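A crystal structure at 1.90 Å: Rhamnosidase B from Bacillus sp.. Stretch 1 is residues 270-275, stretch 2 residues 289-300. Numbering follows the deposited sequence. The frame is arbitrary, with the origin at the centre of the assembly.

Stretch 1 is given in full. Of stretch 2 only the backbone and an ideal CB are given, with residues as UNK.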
# COMPACT_ATOMS: atom_id res chain seq x y z
N GLY A 270 -5.97 24.58 -16.96
CA GLY A 270 -7.14 24.45 -17.82
C GLY A 270 -6.93 23.77 -19.16
O GLY A 270 -5.88 23.19 -19.44
N VAL A 271 -7.97 23.86 -19.99
CA VAL A 271 -7.97 23.27 -21.32
C VAL A 271 -8.28 24.34 -22.35
O VAL A 271 -9.21 25.15 -22.17
CB VAL A 271 -9.03 22.15 -21.43
CG1 VAL A 271 -9.10 21.63 -22.86
CG2 VAL A 271 -8.70 21.01 -20.46
N TRP A 272 -7.51 24.35 -23.43
CA TRP A 272 -7.69 25.31 -24.52
C TRP A 272 -8.01 24.56 -25.82
O TRP A 272 -7.44 23.51 -26.10
CB TRP A 272 -6.42 26.14 -24.72
CG TRP A 272 -6.23 27.25 -23.72
CD1 TRP A 272 -6.49 28.57 -23.91
CD2 TRP A 272 -5.72 27.13 -22.39
NE1 TRP A 272 -6.19 29.29 -22.77
CE2 TRP A 272 -5.71 28.42 -21.82
CE3 TRP A 272 -5.27 26.05 -21.61
CZ2 TRP A 272 -5.27 28.67 -20.52
CZ3 TRP A 272 -4.83 26.30 -20.31
CH2 TRP A 272 -4.84 27.60 -19.78
N VAL A 273 -8.93 25.12 -26.60
CA VAL A 273 -9.31 24.54 -27.88
C VAL A 273 -9.28 25.67 -28.90
O VAL A 273 -10.00 26.66 -28.77
CB VAL A 273 -10.74 23.94 -27.83
CG1 VAL A 273 -11.15 23.45 -29.22
CG2 VAL A 273 -10.77 22.78 -26.84
N ASP A 274 -8.42 25.53 -29.91
CA ASP A 274 -8.28 26.56 -30.94
C ASP A 274 -7.86 27.87 -30.28
O ASP A 274 -8.29 28.95 -30.70
CB ASP A 274 -9.60 26.75 -31.70
CG ASP A 274 -10.05 25.50 -32.43
OD1 ASP A 274 -9.18 24.80 -33.00
OD2 ASP A 274 -11.26 25.22 -32.45
N GLY A 275 -7.04 27.78 -29.24
CA GLY A 275 -6.57 28.96 -28.55
C GLY A 275 -7.55 29.61 -27.59
O GLY A 275 -7.25 30.64 -26.99
N UNK A 289 -15.42 16.93 -17.33
CA UNK A 289 -15.79 16.70 -18.72
C UNK A 289 -16.12 18.03 -19.39
O UNK A 289 -16.79 18.88 -18.81
CB UNK A 289 -16.98 15.74 -18.82
N UNK A 290 -15.63 18.21 -20.61
CA UNK A 290 -15.90 19.44 -21.36
C UNK A 290 -16.73 19.10 -22.59
O UNK A 290 -16.51 18.07 -23.24
CB UNK A 290 -14.60 20.14 -21.76
N UNK A 291 -17.70 19.96 -22.89
CA UNK A 291 -18.55 19.77 -24.05
C UNK A 291 -18.08 20.75 -25.12
O UNK A 291 -17.96 21.94 -24.86
CB UNK A 291 -20.03 19.97 -23.71
N UNK A 292 -17.79 20.24 -26.31
CA UNK A 292 -17.31 21.09 -27.40
C UNK A 292 -18.24 21.01 -28.60
O UNK A 292 -18.45 19.94 -29.16
CB UNK A 292 -15.89 20.69 -27.81
N UNK A 293 -18.80 22.15 -29.00
CA UNK A 293 -19.68 22.21 -30.15
C UNK A 293 -18.81 22.70 -31.30
O UNK A 293 -18.70 23.90 -31.55
CB UNK A 293 -20.89 23.12 -29.91
N UNK A 294 -18.19 21.76 -32.00
CA UNK A 294 -17.27 22.07 -33.09
C UNK A 294 -17.85 21.92 -34.49
O UNK A 294 -18.90 21.30 -34.69
CB UNK A 294 -16.04 21.17 -32.97
N UNK A 295 -17.14 22.51 -35.45
CA UNK A 295 -17.52 22.44 -36.85
C UNK A 295 -16.49 21.50 -37.47
O UNK A 295 -15.43 21.27 -36.89
CB UNK A 295 -17.55 23.81 -37.52
N UNK A 296 -16.80 20.94 -38.64
CA UNK A 296 -15.88 20.03 -39.30
C UNK A 296 -14.52 20.69 -39.47
O UNK A 296 -14.42 21.91 -39.57
CB UNK A 296 -16.44 19.59 -40.66
N UNK A 297 -13.46 19.88 -39.49
CA UNK A 297 -12.13 20.43 -39.66
C UNK A 297 -11.16 20.06 -38.55
O UNK A 297 -11.43 19.17 -37.73
CB UNK A 297 -12.22 21.95 -39.76
N UNK A 298 -10.03 20.74 -38.52
CA UNK A 298 -9.01 20.49 -37.52
C UNK A 298 -9.07 21.47 -36.36
O UNK A 298 -9.40 22.64 -36.54
CB UNK A 298 -7.63 20.54 -38.17
N UNK A 299 -8.78 20.97 -35.16
CA UNK A 299 -8.78 21.79 -33.96
C UNK A 299 -7.61 21.41 -33.07
O UNK A 299 -7.36 20.22 -32.83
CB UNK A 299 -10.10 21.64 -33.20
N UNK A 300 -6.90 22.41 -32.58
CA UNK A 300 -5.76 22.17 -31.71
C UNK A 300 -6.24 22.19 -30.26
O UNK A 300 -6.80 23.19 -29.80
CB UNK A 300 -4.66 23.21 -31.94

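Stretch 2 runs as two strands, 289-294 and 297-300, joined by a short turn. The first lies at 11° to strand 271-273, with axes 10.4 Å apart, so it meets stretch 1 through side chains; the second approaches to 7.4 Å at 150° and uses its backbone as well.

Position 289 has nothing of stretch 1 within reach of its CB, and the contact sets no preference there. It is Y289, whose hydroxyl bonds to a residue near the stretches.

At position 290 the CA-to-CB bond points toward stretch 1, but the CA of position 290 lies 8.8 Å from V271 CA, the nearest CA of stretch 1. Such a gap suits a long or broad apolar side chain, with V271 offering a methyl surface; phenylalanine, tyrosine, leucine or methionine could all serve. The residue is Y290. V271 CB lies over one ring face, 4.3 Å from the centroid and 22° off the ring normal, a CH-pi contact, while V271 CG2 comes to 3.7 Å from Y290 CE1. The hydroxyl adds what a phenylalanine would lack: water 1 lies 2.7 Å from Y290 OH and accepts a hydrogen bond from V271 N at 2.9 Å, so ring and backbone are also linked through solvent.

Position 291 is out of reach of stretch 1 and tolerates many residues; it is S291.

Position 292 again points toward stretch 1, where V273 presents its methyl groups across a gap too wide for alanine to bridge. A branched or long aliphatic chain fits. L292, with chi1 m and chi2 t, brings CD1 to 3.9 Å from V273 CG2.

Position 293 is out of reach, and the deposited N293 makes no contact.

Position 294 returns toward stretch 1, still facing V273, and an aliphatic side chain is again the natural expectation. It is L294, whose CD2 packs more loosely, 4.3 Å from V273 CG1. Thus V273 meets two leucines, one through each methyl.

Positions 295 and 296, in the turn, touch nothing of stretch 1, and little can be deduced; they are A295 and A296. Position 297 is different: at phi 124° and psi -167° a CB would be jammed against the preceding carbonyl oxygen, so glycine is called for, and G297 is found.

Position 298 points sideways with no partner near its CB, leaving room for a polar chain. E298 leads its end away, and its carboxylate is bonded elsewhere in the structure.

At position 299 CB points toward stretch 1, and its ideal position is a tight 3.3 Å from D274 OD1. The nearby carboxylate would favour a polar or basic group, though a small residue is conceivable. H299 places the edge of its ring beside D274, while V273 CG1 lies 4.5 Å from H299 CB.

Position 300 points sideways, and its backbone matters most: its carbonyl O accepts a hydrogen bond from D274 N at 2.8 Å and 171°, and its N gives a weak one to D274 OD1 at 3.3 Å. Many side chains would allow this pairing; the residue is L300.

Stretch 2, residues 289-300: YYSLNLAAGEHL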
# COMPACT_ATOMS: atom_id res chain seq x y z
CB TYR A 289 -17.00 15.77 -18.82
CG TYR A 289 -16.82 14.47 -18.05
CD1 TYR A 289 -17.08 14.41 -16.68
CD2 TYR A 289 -16.34 13.33 -18.68
CE1 TYR A 289 -16.85 13.25 -15.96
CE2 TYR A 289 -16.10 12.16 -17.97
CZ TYR A 289 -16.36 12.13 -16.61
OH TYR A 289 -16.10 10.99 -15.89
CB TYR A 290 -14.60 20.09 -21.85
CG TYR A 290 -13.71 20.66 -20.77
CD1 TYR A 290 -12.89 19.83 -19.99
CD2 TYR A 290 -13.65 22.03 -20.54
CE1 TYR A 290 -12.03 20.37 -19.03
CE2 TYR A 290 -12.80 22.58 -19.59
CZ TYR A 290 -12.00 21.74 -18.83
OH TYR A 290 -11.15 22.30 -17.90
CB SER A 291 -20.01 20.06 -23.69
OG SER A 291 -20.87 19.77 -24.79
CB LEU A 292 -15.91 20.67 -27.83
CG LEU A 292 -14.85 20.46 -26.73
CD1 LEU A 292 -13.54 20.03 -27.37
CD2 LEU A 292 -14.67 21.73 -25.93
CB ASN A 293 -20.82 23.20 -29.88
CG ASN A 293 -21.87 23.20 -30.97
OD1 ASN A 293 -22.31 22.14 -31.43
ND2 ASN A 293 -22.28 24.39 -31.39
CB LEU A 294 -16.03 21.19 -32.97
CG LEU A 294 -15.36 21.12 -31.60
CD1 LEU A 294 -14.23 20.10 -31.63
CD2 LEU A 294 -14.83 22.49 -31.21
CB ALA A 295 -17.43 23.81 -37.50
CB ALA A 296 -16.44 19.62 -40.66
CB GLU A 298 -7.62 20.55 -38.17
CG GLU A 298 -7.38 19.47 -39.20
CD GLU A 298 -5.96 19.47 -39.73
OE1 GLU A 298 -5.62 18.54 -40.49
OE2 GLU A 298 -5.19 20.39 -39.38
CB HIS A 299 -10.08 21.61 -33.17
CG HIS A 299 -11.32 21.93 -33.95
ND1 HIS A 299 -11.89 21.05 -34.84
CD2 HIS A 299 -12.09 23.04 -33.98
CE1 HIS A 299 -12.97 21.60 -35.37
NE2 HIS A 299 -13.11 22.81 -34.87
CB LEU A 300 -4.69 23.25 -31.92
CG LEU A 300 -3.43 23.19 -31.04
CD1 LEU A 300 -2.73 21.85 -31.21
CD2 LEU A 300 -2.49 24.33 -31.43
O HOH W 1 -10.36 24.77 -18.53
O HOH W 2 -7.06 25.21 -34.33
O HOH W 3 -5.81 25.48 -28.25
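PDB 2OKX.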